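Local coordinates for protein Nrps/pks (Streptomyces albus, PDB 4OPE) that is a ketosynthase domain of the AT-less oxazolomycin synthase and probably catalyses decarboxylative condensation of the growing polyketide chain, at residues I9-V14 against V246-R251; Q100-L105 against Y161-D166. All blocks are in the same frame, centred on the assembly; numbering follows the deposited sequence.

Interaction 1: I9-V14 against V246-R251; sequences IVIVGV and VLLKRR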
loop_
_atom_site.group_PDB
_atom_site.type_symbol
_atom_site.label_atom_id
_atom_site.label_comp_id
_atom_site.label_asym_id
_atom_site.label_seq_id
_atom_site.Cartn_x
_atom_site.Cartn_y
_atom_site.Cartn_z
ATOM N N ILE A 9 -14.566 -0.078 -16.360
ATOM C CA ILE A 9 -14.863 -0.119 -14.979
ATOM C C ILE A 9 -15.777 1.029 -14.677
ATOM O O ILE A 9 -15.587 2.104 -15.234
ATOM C CB ILE A 9 -13.619 0.101 -14.167
ATOM C CG1 ILE A 9 -12.570 -0.941 -14.529
ATOM C CG2 ILE A 9 -13.953 0.035 -12.687
ATOM C CD1 ILE A 9 -13.056 -2.347 -14.381
ATOM N N VAL A 10 -16.744 0.812 -13.775
ATOM C CA VAL A 10 -17.641 1.858 -13.302
ATOM C C VAL A 10 -17.738 1.872 -11.792
ATOM O O VAL A 10 -17.406 0.899 -11.128
ATOM C CB VAL A 10 -19.057 1.677 -13.837
ATOM C CG1 VAL A 10 -19.059 1.730 -15.369
ATOM C CG2 VAL A 10 -19.678 0.371 -13.335
ATOM N N ILE A 11 -18.165 3.009 -11.271
ATOM C CA ILE A 11 -18.371 3.194 -9.877
ATOM C C ILE A 11 -19.871 3.063 -9.634
ATOM O O ILE A 11 -20.684 3.788 -10.205
ATOM C CB ILE A 11 -17.961 4.614 -9.428
ATOM C CG1 ILE A 11 -16.450 4.797 -9.492
ATOM C CG2 ILE A 11 -18.465 4.937 -8.004
ATOM C CD1 ILE A 11 -16.035 6.227 -9.215
ATOM N N VAL A 12 -20.238 2.198 -8.715
ATOM C CA VAL A 12 -21.637 1.981 -8.461
ATOM C C VAL A 12 -22.063 2.331 -7.059
ATOM O O VAL A 12 -23.156 2.047 -6.696
ATOM C CB VAL A 12 -22.016 0.523 -8.712
ATOM C CG1 VAL A 12 -21.607 0.110 -10.106
ATOM C CG2 VAL A 12 -21.397 -0.398 -7.657
ATOM N N GLY A 13 -21.205 2.911 -6.251
ATOM C CA GLY A 13 -21.666 3.439 -4.947
ATOM C C GLY A 13 -20.561 4.239 -4.314
ATOM O O GLY A 13 -19.421 4.058 -4.638
ATOM N N VAL A 14 -20.903 5.107 -3.399
ATOM C CA VAL A 14 -19.896 5.918 -2.710
ATOM C C VAL A 14 -20.393 6.240 -1.328
ATOM O O VAL A 14 -21.596 6.373 -1.113
ATOM C CB VAL A 14 -19.582 7.234 -3.505
ATOM C CG1 VAL A 14 -20.868 8.020 -3.857
ATOM C CG2 VAL A 14 -18.552 8.122 -2.793
ATOM N N VAL A 246 -15.418 4.061 -2.604
ATOM C CA VAL A 246 -16.272 3.839 -3.721
ATOM C C VAL A 246 -16.277 2.349 -4.009
ATOM O O VAL A 246 -15.359 1.595 -3.613
ATOM C CB VAL A 246 -15.758 4.576 -4.973
ATOM C CG1 VAL A 246 -15.823 6.077 -4.789
ATOM C CG2 VAL A 246 -14.339 4.179 -5.322
ATOM N N LEU A 247 -17.289 1.910 -4.749
ATOM C CA LEU A 247 -17.414 0.469 -5.080
ATOM C C LEU A 247 -17.358 0.328 -6.570
ATOM O O LEU A 247 -18.086 1.014 -7.285
ATOM C CB LEU A 247 -18.716 -0.132 -4.525
ATOM C CG LEU A 247 -18.819 -1.671 -4.674
ATOM C CD1 LEU A 247 -17.832 -2.379 -3.801
ATOM C CD2 LEU A 247 -20.181 -2.158 -4.291
ATOM N N LEU A 248 -16.489 -0.565 -7.020
ATOM C CA LEU A 248 -16.142 -0.691 -8.431
ATOM C C LEU A 248 -16.554 -2.036 -9.039
ATOM O O LEU A 248 -16.614 -3.056 -8.346
ATOM C CB LEU A 248 -14.644 -0.501 -8.581
ATOM C CG LEU A 248 -14.093 0.813 -8.016
ATOM C CD1 LEU A 248 -12.597 0.704 -7.757
ATOM C CD2 LEU A 248 -14.370 1.952 -8.979
ATOM N N LYS A 249 -16.825 -2.016 -10.335
ATOM C CA LYS A 249 -17.472 -3.129 -11.051
ATOM C C LYS A 249 -17.189 -2.970 -12.544
ATOM O O LYS A 249 -17.047 -1.846 -13.010
ATOM C CB LYS A 249 -18.983 -3.006 -10.887
ATOM C CG LYS A 249 -19.758 -4.232 -10.462
ATOM C CD LYS A 249 -20.936 -3.811 -9.613
ATOM C CE LYS A 249 -21.644 -4.990 -8.945
ATOM N NZ LYS A 249 -22.209 -4.583 -7.610
ATOM N N ARG A 250 -17.145 -4.065 -13.294
ATOM C CA ARG A 250 -17.224 -3.990 -14.754
ATOM C C ARG A 250 -18.574 -3.472 -15.195
ATOM O O ARG A 250 -19.595 -3.857 -14.604
ATOM C CB ARG A 250 -17.019 -5.350 -15.379
ATOM C CG ARG A 250 -15.581 -5.776 -15.375
ATOM C CD ARG A 250 -15.436 -7.057 -16.129
ATOM N NE ARG A 250 -14.143 -7.705 -15.944
ATOM C CZ ARG A 250 -13.033 -7.366 -16.597
ATOM N NH1 ARG A 250 -13.022 -6.337 -17.458
ATOM N NH2 ARG A 250 -11.918 -8.060 -16.370
ATOM N N ARG A 251 -18.601 -2.613 -16.225
ATOM C CA ARG A 251 -19.886 -2.089 -16.717
ATOM C C ARG A 251 -20.905 -3.202 -16.969
ATOM O O ARG A 251 -22.055 -3.104 -16.533
ATOM C CB ARG A 251 -19.751 -1.279 -18.002
ATOM C CG ARG A 251 -20.938 -0.327 -18.173
ATOM C CD ARG A 251 -21.348 -0.024 -19.606
ATOM N NE ARG A 251 -20.722 1.170 -20.196
ATOM C CZ ARG A 251 -21.046 2.449 -19.932
ATOM N NH1 ARG A 251 -20.389 3.411 -20.583
ATOM N NH2 ARG A 251 -21.988 2.791 -19.022
#

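Interaction 2: Q100-L105 against Y161-D166; sequences QTVWHL and YFFDFD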
loop_
_atom_site.group_PDB
_atom_site.type_symbol
_atom_site.label_atom_id
_atom_site.label_comp_id
_atom_site.label_asym_id
_atom_site.label_seq_id
_atom_site.Cartn_x
_atom_site.Cartn_y
_atom_site.Cartn_z
ATOM N N GLN A 100 -17.201 1.277 9.267
ATOM C CA GLN A 100 -18.523 1.856 9.088
ATOM C C GLN A 100 -18.697 2.431 7.675
ATOM O O GLN A 100 -19.755 2.261 7.071
ATOM C CB GLN A 100 -18.829 2.862 10.182
ATOM C CG GLN A 100 -18.737 2.222 11.588
ATOM C CD GLN A 100 -18.977 3.231 12.725
ATOM O OE1 GLN A 100 -18.728 4.387 12.559
ATOM N NE2 GLN A 100 -19.411 2.769 13.881
ATOM N N THR A 101 -17.655 3.055 7.133
ATOM C CA THR A 101 -17.703 3.579 5.784
ATOM C C THR A 101 -17.986 2.483 4.790
ATOM O O THR A 101 -18.854 2.607 3.937
ATOM C CB THR A 101 -16.374 4.254 5.453
ATOM O OG1 THR A 101 -16.212 5.382 6.325
ATOM C CG2 THR A 101 -16.301 4.681 4.000
ATOM N N VAL A 102 -17.319 1.357 4.911
ATOM C CA VAL A 102 -17.583 0.284 3.949
ATOM C C VAL A 102 -19.001 -0.222 4.059
ATOM O O VAL A 102 -19.665 -0.468 3.044
ATOM C CB VAL A 102 -16.573 -0.852 4.044
ATOM C CG1 VAL A 102 -16.936 -1.961 3.076
ATOM C CG2 VAL A 102 -15.202 -0.297 3.694
ATOM N N TRP A 103 -19.483 -0.345 5.284
ATOM C CA TRP A 103 -20.881 -0.720 5.490
ATOM C C TRP A 103 -21.786 0.258 4.737
ATOM O O TRP A 103 -22.691 -0.168 3.996
ATOM C CB TRP A 103 -21.283 -0.729 6.969
ATOM C CG TRP A 103 -22.654 -1.288 7.125
ATOM C CD1 TRP A 103 -23.839 -0.607 7.133
ATOM C CD2 TRP A 103 -22.988 -2.679 7.247
ATOM N NE1 TRP A 103 -24.903 -1.489 7.266
ATOM C CE2 TRP A 103 -24.412 -2.766 7.321
ATOM C CE3 TRP A 103 -22.231 -3.853 7.299
ATOM C CZ2 TRP A 103 -25.078 -3.984 7.424
ATOM C CZ3 TRP A 103 -22.898 -5.074 7.420
ATOM C CH2 TRP A 103 -24.303 -5.127 7.485
ATOM N N HIS A 104 -21.561 1.566 4.918
ATOM C CA HIS A 104 -22.422 2.520 4.272
ATOM C C HIS A 104 -22.240 2.526 2.764
ATOM O O HIS A 104 -23.197 2.771 2.037
ATOM C CB HIS A 104 -22.233 3.887 4.844
ATOM C CG HIS A 104 -22.747 4.024 6.236
ATOM N ND1 HIS A 104 -22.091 4.749 7.203
ATOM C CD2 HIS A 104 -23.862 3.535 6.822
ATOM C CE1 HIS A 104 -22.779 4.708 8.329
ATOM N NE2 HIS A 104 -23.868 3.989 8.117
ATOM N N LEU A 105 -21.045 2.219 2.289
ATOM C CA LEU A 105 -20.832 2.094 0.857
ATOM C C LEU A 105 -21.751 1.017 0.252
ATOM O O LEU A 105 -22.377 1.223 -0.831
ATOM C CB LEU A 105 -19.358 1.734 0.573
ATOM C CG LEU A 105 -18.941 1.238 -0.812
ATOM C CD1 LEU A 105 -19.247 2.376 -1.757
ATOM C CD2 LEU A 105 -17.459 0.902 -0.915
ATOM N N TYR A 161 -12.208 -9.335 6.266
ATOM C CA TYR A 161 -12.641 -10.393 7.127
ATOM C C TYR A 161 -14.139 -10.293 7.382
ATOM O O TYR A 161 -14.894 -11.220 7.125
ATOM C CB TYR A 161 -11.905 -10.301 8.429
ATOM C CG TYR A 161 -12.533 -11.107 9.500
ATOM C CD1 TYR A 161 -12.466 -12.507 9.460
ATOM C CD2 TYR A 161 -13.179 -10.498 10.563
ATOM C CE1 TYR A 161 -13.033 -13.281 10.450
ATOM C CE2 TYR A 161 -13.782 -11.254 11.547
ATOM C CZ TYR A 161 -13.711 -12.649 11.496
ATOM O OH TYR A 161 -14.284 -13.423 12.492
ATOM N N PHE A 162 -14.561 -9.140 7.855
ATOM C CA PHE A 162 -15.906 -8.921 8.280
ATOM C C PHE A 162 -16.898 -8.958 7.147
ATOM O O PHE A 162 -18.016 -9.369 7.344
ATOM C CB PHE A 162 -16.019 -7.576 8.999
ATOM C CG PHE A 162 -17.398 -7.268 9.482
ATOM C CD1 PHE A 162 -17.906 -7.872 10.637
ATOM C CD2 PHE A 162 -18.214 -6.397 8.781
ATOM C CE1 PHE A 162 -19.175 -7.576 11.094
ATOM C CE2 PHE A 162 -19.498 -6.107 9.223
ATOM C CZ PHE A 162 -19.974 -6.693 10.388
ATOM N N PHE A 163 -16.543 -8.481 5.975
ATOM C CA PHE A 163 -17.504 -8.476 4.856
ATOM C C PHE A 163 -17.355 -9.681 3.956
ATOM O O PHE A 163 -18.074 -9.805 2.961
ATOM C CB PHE A 163 -17.289 -7.219 4.003
ATOM C CG PHE A 163 -17.703 -5.975 4.686
ATOM C CD1 PHE A 163 -16.857 -5.331 5.544
ATOM C CD2 PHE A 163 -18.959 -5.449 4.467
ATOM C CE1 PHE A 163 -17.264 -4.152 6.171
ATOM C CE2 PHE A 163 -19.367 -4.281 5.109
ATOM C CZ PHE A 163 -18.521 -3.646 5.977
ATOM N N ASP A 164 -16.404 -10.542 4.296
ATOM C CA ASP A 164 -16.077 -11.721 3.541
ATOM C C ASP A 164 -15.627 -11.383 2.139
ATOM O O ASP A 164 -16.192 -11.850 1.141
ATOM C CB ASP A 164 -17.254 -12.698 3.545
ATOM C CG ASP A 164 -16.847 -14.138 3.163
ATOM O OD1 ASP A 164 -15.635 -14.433 3.018
ATOM O OD2 ASP A 164 -17.756 -14.978 2.957
ATOM N N PHE A 165 -14.620 -10.532 2.063
ATOM C CA PHE A 165 -14.055 -10.161 0.777
ATOM C C PHE A 165 -12.734 -10.907 0.589
ATOM O O PHE A 165 -11.745 -10.655 1.296
ATOM C CB PHE A 165 -13.849 -8.636 0.697
ATOM C CG PHE A 165 -15.119 -7.828 0.684
ATOM C CD1 PHE A 165 -16.321 -8.381 0.270
ATOM C CD2 PHE A 165 -15.097 -6.495 1.077
ATOM C CE1 PHE A 165 -17.474 -7.634 0.268
ATOM C CE2 PHE A 165 -16.229 -5.739 1.057
ATOM C CZ PHE A 165 -17.431 -6.306 0.665
ATOM N N ASP A 166 -12.716 -11.850 -0.342
ATOM C CA ASP A 166 -11.567 -12.753 -0.448
ATOM C C ASP A 166 -10.748 -12.466 -1.701
ATOM O O ASP A 166 -9.979 -13.262 -2.149
ATOM C CB ASP A 166 -11.999 -14.228 -0.298
ATOM C CG ASP A 166 -12.917 -14.721 -1.421
ATOM O OD1 ASP A 166 -13.237 -13.947 -2.377
ATOM O OD2 ASP A 166 -13.317 -15.921 -1.334
#

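Interaction 1: I9-V14 against V246-R251
Val-10 pairs with Lys-249 near the end of strand 242-250, antiparallel to strand 9-17. Val-10 N donates to Lys-249 O at 2.8 Å, nearly straight, and Lys-249 N returns a more bent bond to Val-10 O. Val-10 CG1, anti to the carbonyl carbon, meets Arg-251 CG at 4.0 Å, the side chains crossing at about a right angle. An alanine here would lose both methyls and would probably leave Arg-251's aliphatic stem less well packed. Ile-11 and Leu-248 run side by side, Ile-11 CG1 3.6 Å from Leu-248 CD2. Then the register slips: Ile-11 faces Leu-248 and Val-14 faces Val-246, so Val-12 (psi 7°) and Gly-13 stand opposite Leu-247 alone, a classic beta bulge. Val-12 N bonds Leu-247 O at 2.8 Å, while Leu-247 N bonds Gly-13 O at 3.0 Å from above the carbonyl plane. The Val-12 methyls rest across the Lys-249 chain, CG2 4.0 Å from CD. Further out, Glu-8 salt-bridges Arg-251, helix 178-192 packs on Ile-9 and Leu-248, and strands 263-272 and 197-204 bond on to 9-14 and 246-251 respectively, placing the pair in the five-stranded 3-2-4-5-1 half of a thiolase fold.

Interaction 2: Q100-L105 against Y161-D166
Helix 93-108 passes the C-terminal end of helix 152-163 with the backbones well separated, the nearest CA atoms, those of Trp-103 and Phe-163, being 8.5 Å apart, so side chains bridge the gap, and one of them reaches the helix backbone. Phe-163 has the largest share in it. Val-102, with CG1 anti to its backbone N (chi1 177°), sets that methyl over one face of the Phe-163 ring, 3.8 Å from the ring centroid and 16° off the normal, a CH-pi contact. Phe-162 CD2 lies over the opposite face, toward the rim, so the ring is held between a methyl and its own neighbour. The tip of the ring lies against the helix backbone, CZ 3.5 Å from Trp-103 N. The chain turns directly behind it: Asp-164 has a positive phi in a Schellman motif, and the chain brings the Phe-165 ring round so that Phe-163 CB lies over its centre. Val-102 CG1 reaches the Phe-165 ring as well, at its edge. The indole of Trp-103, its CG anti to the backbone N, brings CE3 to 3.6 Å from Phe-163 CE2, the planes inclined at 45°, and CZ3 to 4.0 Å from Phe-162 CE2. Arg-113 makes a cation-pi contact with Phe-162, and Phe-80 and Phe-570 meet the Trp-103 ring edge-to-face. On the far side of the turn lies the dimer interface, where Asp-164 OD1 accepts a hydrogen bond from Ala-275 N of the second subunit.

Interaction 2 is nested inside interaction 1 along the chain: 9-14 comes first, then 100-105, 161-166 and finally 246-251, so the strand pairing closes over the helix contact. The centres lie 15 Å apart, and the two contacts touch through Leu-105, whose CD1 comes 3.3 Å from Gly-13 O and whose CD2 packs near Val-246 O. Helix 93-108 therefore serves both, with Leu-105 against the sheet and Val-102 and Trp-103 against the end of helix 152-163. Asp-108, at the end of the same helix, bonds Val-14 N. Interaction 1 touches no other chain, whereas the 161-166 side of interaction 2 meets the second subunit, so helix 93-108 lies between the sheet and the helix end at the dimer interface.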